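Local coordinates for amyloid-like protein 1 (Homo sapiens, PDB 3Q7L) that probably binds heparin-like sulfated sugars through its E2 domain, an all-helical module related to that of the Alzheimer's amyloid precursor protein, at residues 135-140 with 178-183; 124-129 with 191-196; 114-119 with 184-189. All blocks are in the same frame, centred on the assembly; numbering follows the deposited sequence.

Contact 1. Residues 135-140 with 178-183; sequences RYLRAE and ERVNQS
The Tyr136 ring reaches across to overlap Ser183 obliquely, CE2 and CZ lying nearest, with Tyr136 CE2 3.3 Å from Ser183 CB. The two residues join neighbouring helices of the antiparallel helical bundle in the C-terminal half of the E2 domain: near 135-140 and 178-183 the axes run antiparallel, at 169°, and come within 10.7 Å. With CG anti to the backbone N (chi1 171°), Tyr136 spans the gap and sets its OH 2.7 Å from Ser183 OG. Ser183 OG itself donates to Arg179 O at 3.0 Å, from above the carbonyl plane; that carbonyl oxygen also accepts from Ser183 N. One flank is apolar: Leu137 CD2 meets Val180 CG1 at 3.6 Å, the two side chains crossing at about a right angle, and Leu204 and Leu205 of helix 191-206 pack nearby. Val180 CG2 turns instead to the aliphatic part of Glu140, 3.6 Å from its CG. Past that methyl, Glu140 bends at chi2 to bring its carboxylate to Arg179, whose NH2 also forms a salt bridge with Glu143. The grip is side-on and bidentate, the two flat groups only 6° from coplanar: Arg179 NE donates to Glu140 OE1 at 2.7 Å and Arg179 NH2 to Glu140 OE2 at 2.8 Å, each on the syn lone pair.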
ATOM      1  N   ARG B 135     -27.258   8.552  10.252  1.00 21.50           N
ATOM      2  CA  ARG B 135     -26.734   8.062   8.982  1.00 28.69           C
ATOM      3  C   ARG B 135     -26.046   9.199   8.202  1.00 22.10           C
ATOM      4  O   ARG B 135     -24.962   9.024   7.636  1.00 19.85           O
ATOM      5  CB  ARG B 135     -27.878   7.468   8.154  1.00 25.93           C
ATOM      6  CG  ARG B 135     -27.475   6.898   6.802  1.00 33.56           C
ATOM      7  CD  ARG B 135     -28.708   6.576   5.950  1.00 35.96           C
ATOM      8  NE  ARG B 135     -28.337   6.063   4.633  1.00 45.61           N
ATOM      9  CZ  ARG B 135     -29.172   5.942   3.604  1.00 49.98           C
ATOM     10  NH1 ARG B 135     -30.446   6.297   3.724  1.00 59.81           N
ATOM     11  NH2 ARG B 135     -28.728   5.469   2.448  1.00 48.82           N
ATOM     12  N   TYR B 136     -26.681  10.364   8.175  1.00 21.96           N
ATOM     13  CA  TYR B 136     -26.118  11.499   7.466  1.00 24.18           C
ATOM     14  C   TYR B 136     -24.795  11.914   8.114  1.00 21.91           C
ATOM     15  O   TYR B 136     -23.774  12.055   7.438  1.00 19.57           O
ATOM     16  CB  TYR B 136     -27.090  12.684   7.487  1.00 21.12           C
ATOM     17  CG  TYR B 136     -26.470  13.949   6.946  1.00 18.30           C
ATOM     18  CD1 TYR B 136     -26.271  14.118   5.579  1.00 19.65           C
ATOM     19  CD2 TYR B 136     -26.011  14.945   7.808  1.00 19.71           C
ATOM     20  CE1 TYR B 136     -25.627  15.249   5.080  1.00 17.42           C
ATOM     21  CE2 TYR B 136     -25.359  16.073   7.321  1.00 14.51           C
ATOM     22  CZ  TYR B 136     -25.173  16.215   5.958  1.00 19.00           C
ATOM     23  OH  TYR B 136     -24.517  17.322   5.470  1.00 27.60           O
ATOM     24  N   LEU B 137     -24.810  12.106   9.427  1.00 19.49           N
ATOM     25  CA  LEU B 137     -23.603  12.504  10.117  1.00 22.53           C
ATOM     26  C   LEU B 137     -22.485  11.470   9.965  1.00 24.82           C
ATOM     27  O   LEU B 137     -21.313  11.824   9.995  1.00 23.14           O
ATOM     28  CB  LEU B 137     -23.891  12.753  11.591  1.00 18.80           C
ATOM     29  CG  LEU B 137     -24.763  13.969  11.919  1.00 24.21           C
ATOM     30  CD1 LEU B 137     -24.994  13.993  13.422  1.00 28.25           C
ATOM     31  CD2 LEU B 137     -24.091  15.258  11.470  1.00 18.57           C
ATOM     32  N   ARG B 138     -22.825  10.196   9.803  1.00 17.75           N
ATOM     33  CA  ARG B 138     -21.773   9.199   9.630  1.00 22.99           C
ATOM     34  C   ARG B 138     -21.196   9.288   8.218  1.00 20.83           C
ATOM     35  O   ARG B 138     -20.018   9.004   7.996  1.00 18.49           O
ATOM     36  CB  ARG B 138     -22.292   7.784   9.896  1.00 25.74           C
ATOM     37  CG  ARG B 138     -22.588   7.496  11.356  1.00 25.52           C
ATOM     38  CD  ARG B 138     -22.588   6.004  11.642  1.00 63.87           C
ATOM     39  NE  ARG B 138     -23.849   5.350  11.301  1.00 85.01           N
ATOM     40  CZ  ARG B 138     -24.123   4.081  11.589  1.00113.79           C
ATOM     41  NH1 ARG B 138     -23.225   3.340  12.229  1.00126.71           N
ATOM     42  NH2 ARG B 138     -25.277   3.545  11.216  1.00 95.91           N
ATOM     43  N   ALA B 139     -22.024   9.682   7.257  1.00 14.11           N
ATOM     44  CA  ALA B 139     -21.528   9.821   5.894  1.00 22.57           C
ATOM     45  C   ALA B 139     -20.539  10.993   5.853  1.00 18.91           C
ATOM     46  O   ALA B 139     -19.501  10.907   5.204  1.00 19.43           O
ATOM     47  CB  ALA B 139     -22.685  10.063   4.923  1.00 15.87           C
ATOM     48  N   GLU B 140     -20.856  12.082   6.558  1.00 17.70           N
ATOM     49  CA  GLU B 140     -19.977  13.256   6.583  1.00 21.71           C
ATOM     50  C   GLU B 140     -18.667  12.916   7.290  1.00 22.73           C
ATOM     51  O   GLU B 140     -17.599  13.344   6.878  1.00 19.58           O
ATOM     52  CB  GLU B 140     -20.660  14.436   7.287  1.00 15.06           C
ATOM     53  CG  GLU B 140     -21.787  15.076   6.477  1.00 20.92           C
ATOM     54  CD  GLU B 140     -21.303  15.802   5.226  1.00 23.32           C
ATOM     55  OE1 GLU B 140     -22.080  16.626   4.698  1.00 17.78           O
ATOM     56  OE2 GLU B 140     -20.163  15.555   4.755  1.00 19.04           O
ATOM     57  N   GLU B 178     -19.386  22.950   7.672  1.00 17.96           N
ATOM     58  CA  GLU B 178     -20.477  23.879   7.395  1.00 21.85           C
ATOM     59  C   GLU B 178     -21.687  23.142   6.839  1.00 23.04           C
ATOM     60  O   GLU B 178     -22.827  23.548   7.079  1.00 28.77           O
ATOM     61  CB  GLU B 178     -20.053  24.959   6.402  1.00 19.48           C
ATOM     62  CG  GLU B 178     -21.235  25.704   5.791  1.00 21.18           C
ATOM     63  CD  GLU B 178     -21.924  26.662   6.755  1.00 36.86           C
ATOM     64  OE1 GLU B 178     -21.666  26.599   7.981  1.00 30.98           O
ATOM     65  OE2 GLU B 178     -22.734  27.484   6.269  1.00 37.36           O
ATOM     66  N   ARG B 179     -21.440  22.072   6.087  1.00 22.98           N
ATOM     67  CA  ARG B 179     -22.539  21.271   5.531  1.00 26.35           C
ATOM     68  C   ARG B 179     -23.286  20.624   6.694  1.00 19.37           C
ATOM     69  O   ARG B 179     -24.507  20.602   6.722  1.00 26.05           O
ATOM     70  CB  ARG B 179     -22.020  20.163   4.605  1.00 17.08           C
ATOM     71  CG  ARG B 179     -22.065  20.469   3.121  1.00 28.74           C
ATOM     72  CD  ARG B 179     -22.149  19.177   2.311  1.00 16.21           C
ATOM     73  NE  ARG B 179     -21.163  18.187   2.749  1.00 20.59           N
ATOM     74  CZ  ARG B 179     -20.037  17.892   2.105  1.00 17.72           C
ATOM     75  NH1 ARG B 179     -19.733  18.505   0.972  1.00 16.94           N
ATOM     76  NH2 ARG B 179     -19.203  16.989   2.608  1.00 16.91           N
ATOM     77  N   VAL B 180     -22.538  20.084   7.649  1.00 26.66           N
ATOM     78  CA  VAL B 180     -23.145  19.460   8.816  1.00 23.82           C
ATOM     79  C   VAL B 180     -23.986  20.492   9.586  1.00 36.94           C
ATOM     80  O   VAL B 180     -25.088  20.183  10.056  1.00 27.58           O
ATOM     81  CB  VAL B 180     -22.069  18.850   9.734  1.00 21.89           C
ATOM     82  CG1 VAL B 180     -22.655  18.539  11.118  1.00 22.39           C
ATOM     83  CG2 VAL B 180     -21.533  17.565   9.094  1.00 27.34           C
ATOM     84  N   ASN B 181     -23.472  21.715   9.709  1.00 31.94           N
ATOM     85  CA  ASN B 181     -24.223  22.765  10.394  1.00 29.21           C
ATOM     86  C   ASN B 181     -25.457  23.129   9.575  1.00 24.74           C
ATOM     87  O   ASN B 181     -26.535  23.318  10.127  1.00 25.96           O
ATOM     88  CB  ASN B 181     -23.379  24.029  10.600  1.00 33.61           C
ATOM     89  CG  ASN B 181     -22.331  23.862  11.672  1.00 35.93           C
ATOM     90  OD1 ASN B 181     -22.566  23.203  12.682  1.00 53.00           O
ATOM     91  ND2 ASN B 181     -21.168  24.476  11.470  1.00 42.10           N
ATOM     92  N   GLN B 182     -25.310  23.226   8.258  1.00 32.66           N
ATOM     93  CA  GLN B 182     -26.457  23.577   7.427  1.00 29.65           C
ATOM     94  C   GLN B 182     -27.514  22.484   7.445  1.00 49.05           C
ATOM     95  O   GLN B 182     -28.719  22.764   7.462  1.00 37.70           O
ATOM     96  CB  GLN B 182     -26.029  23.848   5.987  1.00 28.53           C
ATOM     97  CG  GLN B 182     -25.528  25.262   5.770  1.00 42.57           C
ATOM     98  CD  GLN B 182     -26.658  26.289   5.704  1.00 72.94           C
ATOM     99  OE1 GLN B 182     -27.743  26.090   6.263  1.00 43.54           O
ATOM    100  NE2 GLN B 182     -26.397  27.404   5.027  1.00 61.00           N
ATOM    101  N   SER B 183     -27.063  21.236   7.443  1.00 35.77           N
ATOM    102  CA  SER B 183     -27.987  20.118   7.459  1.00 38.36           C
ATOM    103  C   SER B 183     -28.702  20.045   8.803  1.00 32.31           C
ATOM    104  O   SER B 183     -29.887  19.742   8.863  1.00 41.48           O
ATOM    105  CB  SER B 183     -27.243  18.814   7.160  1.00 36.73           C
ATOM    106  OG  SER B 183     -26.739  18.826   5.834  1.00 30.83           O
TER

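Contact 2. Residues 124-129 with 191-196; sequences PQAERV and PHLAQE
Leu193 is the side chain that fills the gap to 124-129, meeting Pro124, Ala126 and Val129 with its two methyls. The contact joins the N-terminal starts of helices 126-157 and 191-206 at one end of the helical bundle. From CB, which points toward the opposing segment, the chain runs to CG, swung trans to its own backbone N at chi1 -158°, and there it forks. CD1 goes to the first turn of helix 126-157, where it rests against Ala126, 4.0 Å from Ala126 CB and just as near the CA. CD2 takes the other direction and is shared by two partners: Pro124 CB, 4.0 Å from Leu193 CD2, and Val129 CG2, which comes tip to tip with Leu193 CD2 at 4.1 Å. The fork therefore spans the start of the helix, from the proline ahead of the N-cap residue Gln125 to Val129, whose backbone N bonds to Gln125 O. Glu196, one turn further along helix 191-206, stretches out beyond its CG and lays OE2 3.5 Å from Ala126 CB, at the more exposed border of the contact. Leu119 and Leu187 also touch Leu193, on the CD2 side, and its backbone N is hydrogen-bonded to OD1 of Asn190, the residue just ahead of helix 191-206. Were Leu193 an alanine, both methyls would be gone, and a gap would probably open beside Pro124, Ala126 and Val129. With no hydrogen bond between the segments, the contact rests on van der Waals packing of methyls and a proline ring, which has little directional preference, while the Glu196 carboxylate stays at the exposed border.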
ATOM      1  N   PRO B 124     -43.830  13.982  11.866  1.00 58.60           N
ATOM      2  CA  PRO B 124     -42.426  13.682  12.168  1.00 63.22           C
ATOM      3  C   PRO B 124     -42.170  12.806  13.394  1.00 57.61           C
ATOM      4  O   PRO B 124     -42.525  13.160  14.516  1.00 58.91           O
ATOM      5  CB  PRO B 124     -41.810  15.068  12.302  1.00 64.88           C
ATOM      6  CG  PRO B 124     -42.533  15.823  11.237  1.00 54.07           C
ATOM      7  CD  PRO B 124     -43.976  15.391  11.456  1.00 63.67           C
ATOM      8  N   GLN B 125     -41.533  11.662  13.163  1.00 49.37           N
ATOM      9  CA  GLN B 125     -41.221  10.719  14.227  1.00 40.24           C
ATOM     10  C   GLN B 125     -39.783  10.894  14.691  1.00 41.42           C
ATOM     11  O   GLN B 125     -38.843  10.656  13.934  1.00 36.13           O
ATOM     12  CB  GLN B 125     -41.451   9.299  13.720  1.00 36.68           C
ATOM     13  CG  GLN B 125     -42.873   9.088  13.252  1.00 62.57           C
ATOM     14  CD  GLN B 125     -43.008   7.998  12.213  1.00 85.62           C
ATOM     15  OE1 GLN B 125     -44.101   7.749  11.704  1.00 71.28           O
ATOM     16  NE2 GLN B 125     -41.898   7.340  11.887  1.00 79.07           N
ATOM     17  N   ALA B 126     -39.627  11.309  15.944  1.00 33.20           N
ATOM     18  CA  ALA B 126     -38.316  11.550  16.530  1.00 42.45           C
ATOM     19  C   ALA B 126     -37.310  10.425  16.303  1.00 45.70           C
ATOM     20  O   ALA B 126     -36.119  10.683  16.120  1.00 52.64           O
ATOM     21  CB  ALA B 126     -38.461  11.820  18.023  1.00 51.80           C
ATOM     22  N   GLU B 127     -37.790   9.184  16.320  1.00 36.13           N
ATOM     23  CA  GLU B 127     -36.925   8.027  16.130  1.00 31.91           C
ATOM     24  C   GLU B 127     -36.400   7.946  14.707  1.00 23.82           C
ATOM     25  O   GLU B 127     -35.202   7.788  14.478  1.00 31.55           O
ATOM     26  CB  GLU B 127     -37.674   6.740  16.485  1.00 20.00           C
ATOM     27  N   ARG B 128     -37.310   8.055  13.751  1.00 35.66           N
ATOM     28  CA  ARG B 128     -36.956   7.994  12.341  1.00 31.38           C
ATOM     29  C   ARG B 128     -36.020   9.153  11.975  1.00 39.66           C
ATOM     30  O   ARG B 128     -35.061   8.979  11.217  1.00 30.49           O
ATOM     31  CB  ARG B 128     -38.210   8.027  11.466  1.00 20.00           C
ATOM     32  N   VAL B 129     -36.297  10.334  12.519  1.00 26.95           N
ATOM     33  CA  VAL B 129     -35.468  11.498  12.240  1.00 33.19           C
ATOM     34  C   VAL B 129     -34.082  11.332  12.853  1.00 31.11           C
ATOM     35  O   VAL B 129     -33.082  11.607  12.200  1.00 24.90           O
ATOM     36  CB  VAL B 129     -36.143  12.802  12.757  1.00 21.23           C
ATOM     37  CG1 VAL B 129     -35.130  13.943  12.871  1.00 19.43           C
ATOM     38  CG2 VAL B 129     -37.245  13.193  11.797  1.00 23.69           C
ATOM     39  N   PRO B 191     -38.625  23.527  16.152  1.00 45.24           N
ATOM     40  CA  PRO B 191     -38.199  23.768  17.535  1.00 48.68           C
ATOM     41  C   PRO B 191     -38.442  22.604  18.496  1.00 46.34           C
ATOM     42  O   PRO B 191     -37.518  22.149  19.180  1.00 44.16           O
ATOM     43  CB  PRO B 191     -38.987  25.021  17.920  1.00 52.37           C
ATOM     44  CG  PRO B 191     -39.112  25.748  16.620  1.00 62.22           C
ATOM     45  CD  PRO B 191     -39.478  24.629  15.672  1.00 43.98           C
ATOM     46  N   HIS B 192     -39.684  22.128  18.540  1.00 29.36           N
ATOM     47  CA  HIS B 192     -40.049  21.026  19.423  1.00 52.61           C
ATOM     48  C   HIS B 192     -39.191  19.787  19.172  1.00 42.03           C
ATOM     49  O   HIS B 192     -38.576  19.244  20.094  1.00 47.58           O
ATOM     50  CB  HIS B 192     -41.540  20.686  19.254  1.00 55.68           C
ATOM     51  N   LEU B 193     -39.148  19.346  17.921  1.00 45.74           N
ATOM     52  CA  LEU B 193     -38.367  18.172  17.565  1.00 43.16           C
ATOM     53  C   LEU B 193     -36.899  18.396  17.919  1.00 40.91           C
ATOM     54  O   LEU B 193     -36.256  17.532  18.520  1.00 34.84           O
ATOM     55  CB  LEU B 193     -38.513  17.884  16.071  1.00 46.79           C
ATOM     56  CG  LEU B 193     -38.214  16.465  15.577  1.00 60.26           C
ATOM     57  CD1 LEU B 193     -39.056  15.445  16.334  1.00 49.41           C
ATOM     58  CD2 LEU B 193     -38.511  16.396  14.090  1.00 42.26           C
ATOM     59  N   ALA B 194     -36.385  19.570  17.564  1.00 34.78           N
ATOM     60  CA  ALA B 194     -34.993  19.914  17.826  1.00 42.21           C
ATOM     61  C   ALA B 194     -34.658  19.863  19.305  1.00 52.51           C
ATOM     62  O   ALA B 194     -33.661  19.259  19.711  1.00 47.09           O
ATOM     63  CB  ALA B 194     -34.689  21.301  17.275  1.00 42.20           C
ATOM     64  N   GLN B 195     -35.491  20.512  20.110  1.00 48.51           N
ATOM     65  CA  GLN B 195     -35.269  20.533  21.546  1.00 66.85           C
ATOM     66  C   GLN B 195     -35.281  19.111  22.110  1.00 61.08           C
ATOM     67  O   GLN B 195     -34.501  18.778  23.002  1.00 59.88           O
ATOM     68  CB  GLN B 195     -36.350  21.376  22.232  1.00 66.30           C
ATOM     69  N   GLU B 196     -36.161  18.276  21.567  1.00 52.92           N
ATOM     70  CA  GLU B 196     -36.310  16.893  22.015  1.00 52.83           C
ATOM     71  C   GLU B 196     -35.099  16.006  21.734  1.00 59.17           C
ATOM     72  O   GLU B 196     -34.686  15.215  22.586  1.00 54.47           O
ATOM     73  CB  GLU B 196     -37.544  16.278  21.358  1.00 55.78           C
ATOM     74  CG  GLU B 196     -38.010  14.981  21.981  1.00 60.80           C
ATOM     75  CD  GLU B 196     -39.230  14.412  21.276  1.00 71.91           C
ATOM     76  OE1 GLU B 196     -40.080  15.212  20.832  1.00 72.79           O
ATOM     77  OE2 GLU B 196     -39.345  13.172  21.178  1.00 64.47           O
TER

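Contact 3. Residues 114-119 with 184-189; sequences GFLAAL and LGLLDQ
Leu186 is the first residue of 184-189 to touch 114-119, and it meets Phe115 and Leu119 with its CB and Leu116 with its tip. Here the linker between helices 159-184 and 191-206 packs on the last turns of the long helix 64-119, at one end of the antiparallel helical bundle of the E2 domain. Leu184, two residues earlier, packs on Leu133, Ile201 and Leu205. In Leu186, CB lies 4.1 Å from Phe115 CE2 and 3.7 Å from Leu119 CD1, so the base of the side chain sits where ring and methyl adjoin. Farther out, Leu186 CD1 comes within 3.3 Å of Leu116 CD1, tighter than normal carbon contact, and the exact placing of this pair is doubtful. Within helix 64-119, Leu119 CD1 lies over one face of the Phe115 ring, 3.7 Å above the plane and offset toward the rim, so Leu186 CB touches both the ring and this methyl. Next comes Leu187, its N bonded to Leu184 O, with Leu193 and Ile201 of helix 191-206 packed against its side chain. Leu187 brings its CB to the ring edge, 4.2 Å from Phe115 CZ and near the ring plane, and one branch, Leu187 CD1, touches Leu119 CD2 at 3.5 Å.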
ATOM      1  N   GLY B 114     -32.741  10.988   2.935  1.00 23.91           N
ATOM      2  CA  GLY B 114     -33.431  10.260   3.980  1.00 30.04           C
ATOM      3  C   GLY B 114     -33.719  11.124   5.187  1.00 31.16           C
ATOM      4  O   GLY B 114     -34.769  11.000   5.816  1.00 38.13           O
ATOM      5  N   PHE B 115     -32.775  11.992   5.526  1.00 31.76           N
ATOM      6  CA  PHE B 115     -32.945  12.883   6.660  1.00 29.16           C
ATOM      7  C   PHE B 115     -34.059  13.858   6.327  1.00 33.60           C
ATOM      8  O   PHE B 115     -34.898  14.178   7.169  1.00 28.90           O
ATOM      9  CB  PHE B 115     -31.650  13.644   6.923  1.00 34.89           C
ATOM     10  CG  PHE B 115     -31.740  14.642   8.045  1.00 37.20           C
ATOM     11  CD1 PHE B 115     -32.215  14.268   9.299  1.00 23.61           C
ATOM     12  CD2 PHE B 115     -31.276  15.943   7.865  1.00 26.52           C
ATOM     13  CE1 PHE B 115     -32.217  15.173  10.361  1.00 26.10           C
ATOM     14  CE2 PHE B 115     -31.273  16.849   8.915  1.00 24.76           C
ATOM     15  CZ  PHE B 115     -31.743  16.464  10.167  1.00 28.51           C
ATOM     16  N   LEU B 116     -34.053  14.313   5.080  1.00 27.94           N
ATOM     17  CA  LEU B 116     -35.041  15.251   4.586  1.00 30.23           C
ATOM     18  C   LEU B 116     -36.419  14.617   4.630  1.00 36.77           C
ATOM     19  O   LEU B 116     -37.384  15.259   5.034  1.00 31.62           O
ATOM     20  CB  LEU B 116     -34.700  15.662   3.159  1.00 46.39           C
ATOM     21  CG  LEU B 116     -34.735  17.163   2.881  1.00 57.00           C
ATOM     22  CD1 LEU B 116     -33.862  17.882   3.895  1.00 72.53           C
ATOM     23  CD2 LEU B 116     -34.245  17.431   1.472  1.00 61.76           C
ATOM     24  N   ALA B 117     -36.508  13.353   4.217  1.00 35.45           N
ATOM     25  CA  ALA B 117     -37.785  12.648   4.227  1.00 38.27           C
ATOM     26  C   ALA B 117     -38.340  12.533   5.658  1.00 28.63           C
ATOM     27  O   ALA B 117     -39.484  12.891   5.907  1.00 36.57           O
ATOM     28  CB  ALA B 117     -37.628  11.266   3.606  1.00 32.19           C
ATOM     29  N   ALA B 118     -37.520  12.050   6.589  1.00 31.20           N
ATOM     30  CA  ALA B 118     -37.931  11.891   7.981  1.00 29.05           C
ATOM     31  C   ALA B 118     -38.395  13.200   8.644  1.00 35.76           C
ATOM     32  O   ALA B 118     -39.189  13.177   9.585  1.00 26.53           O
ATOM     33  CB  ALA B 118     -36.797  11.288   8.779  1.00 27.13           C
ATOM     34  N   LEU B 119     -37.882  14.330   8.163  1.00 25.58           N
ATOM     35  CA  LEU B 119     -38.256  15.636   8.694  1.00 35.11           C
ATOM     36  C   LEU B 119     -39.554  16.135   8.055  1.00 43.76           C
ATOM     37  O   LEU B 119     -40.261  16.959   8.639  1.00 32.11           O
ATOM     38  CB  LEU B 119     -37.156  16.671   8.426  1.00 30.21           C
ATOM     39  CG  LEU B 119     -35.901  16.717   9.299  1.00 45.49           C
ATOM     40  CD1 LEU B 119     -34.981  17.819   8.801  1.00 22.15           C
ATOM     41  CD2 LEU B 119     -36.284  16.970  10.738  1.00 37.74           C
ATOM     42  N   LEU B 184     -27.984  20.328   9.879  1.00 31.57           N
ATOM     43  CA  LEU B 184     -28.585  20.314  11.201  1.00 27.73           C
ATOM     44  C   LEU B 184     -29.605  21.444  11.333  1.00 53.59           C
ATOM     45  O   LEU B 184     -30.574  21.341  12.094  1.00 50.23           O
ATOM     46  CB  LEU B 184     -27.515  20.475  12.272  1.00 30.73           C
ATOM     47  CG  LEU B 184     -26.908  19.184  12.820  1.00 57.92           C
ATOM     48  CD1 LEU B 184     -25.815  19.536  13.823  1.00 42.02           C
ATOM     49  CD2 LEU B 184     -27.996  18.337  13.479  1.00 39.48           C
ATOM     50  N   GLY B 185     -29.374  22.526  10.592  1.00 38.75           N
ATOM     51  CA  GLY B 185     -30.273  23.659  10.630  1.00 37.42           C
ATOM     52  C   GLY B 185     -31.630  23.265  10.097  1.00 34.15           C
ATOM     53  O   GLY B 185     -32.618  23.959  10.316  1.00 35.96           O
ATOM     54  N   LEU B 186     -31.681  22.147   9.381  1.00 33.34           N
ATOM     55  CA  LEU B 186     -32.941  21.662   8.840  1.00 36.26           C
ATOM     56  C   LEU B 186     -33.801  21.181  10.002  1.00 37.61           C
ATOM     57  O   LEU B 186     -35.026  21.226   9.949  1.00 41.27           O
ATOM     58  CB  LEU B 186     -32.691  20.508   7.862  1.00 49.39           C
ATOM     59  CG  LEU B 186     -32.183  20.885   6.469  1.00 53.49           C
ATOM     60  CD1 LEU B 186     -31.729  19.649   5.700  1.00 34.37           C
ATOM     61  CD2 LEU B 186     -33.302  21.602   5.733  1.00 47.19           C
ATOM     62  N   LEU B 187     -33.137  20.728  11.058  1.00 40.92           N
ATOM     63  CA  LEU B 187     -33.822  20.228  12.237  1.00 38.93           C
ATOM     64  C   LEU B 187     -34.303  21.361  13.142  1.00 49.34           C
ATOM     65  O   LEU B 187     -35.227  21.177  13.935  1.00 59.63           O
ATOM     66  CB  LEU B 187     -32.899  19.294  13.026  1.00 30.32           C
ATOM     67  CG  LEU B 187     -33.550  18.634  14.240  1.00 42.96           C
ATOM     68  CD1 LEU B 187     -34.762  17.845  13.783  1.00 48.25           C
ATOM     69  CD2 LEU B 187     -32.562  17.736  14.945  1.00 52.08           C
ATOM     70  N   ASP B 188     -33.676  22.528  13.027  1.00 56.54           N
ATOM     71  CA  ASP B 188     -34.066  23.677  13.841  1.00 55.82           C
ATOM     72  C   ASP B 188     -35.331  24.339  13.303  1.00 51.90           C
ATOM     73  O   ASP B 188     -35.889  25.229  13.942  1.00 70.57           O
ATOM     74  CB  ASP B 188     -32.933  24.706  13.907  1.00 70.16           C
ATOM     75  CG  ASP B 188     -31.752  24.220  14.718  1.00 57.11           C
ATOM     76  OD1 ASP B 188     -31.956  23.819  15.883  1.00 53.83           O
ATOM     77  OD2 ASP B 188     -30.620  24.244  14.191  1.00 76.10           O
ATOM     78  N   GLN B 189     -35.779  23.908  12.129  1.00 54.92           N
ATOM     79  CA  GLN B 189     -36.995  24.458  11.544  1.00 49.53           C
ATOM     80  C   GLN B 189     -38.194  23.842  12.268  1.00 56.35           C
ATOM     81  O   GLN B 189     -39.349  24.124  11.945  1.00 50.71           O
ATOM     82  CB  GLN B 189     -37.055  24.142  10.059  1.00 63.88           C
TER

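The three contacts lie at one end of the elongated domain, on the same side of the chain's centre. Centres of contacts 2 and 3 are about 9 Å apart, those of 1 and 3 about 11 Å, those of 1 and 2 about 17 Å; contact 3 touches both others, whereas 1 and 2 do not meet. Contacts 1 and 2 share helix 126-157. Along the chain the segments run 114-119, 124-129, 135-140, 178-183, 184-189, 191-196, so contacts 2 and 3 interlock while both enclose contact 1. Together they tie the end of helix 64-119 and the three helices after it into one packed bundle end, the salt bridge of contact 1 having no counterpart in the mainly apolar contacts 2 and 3.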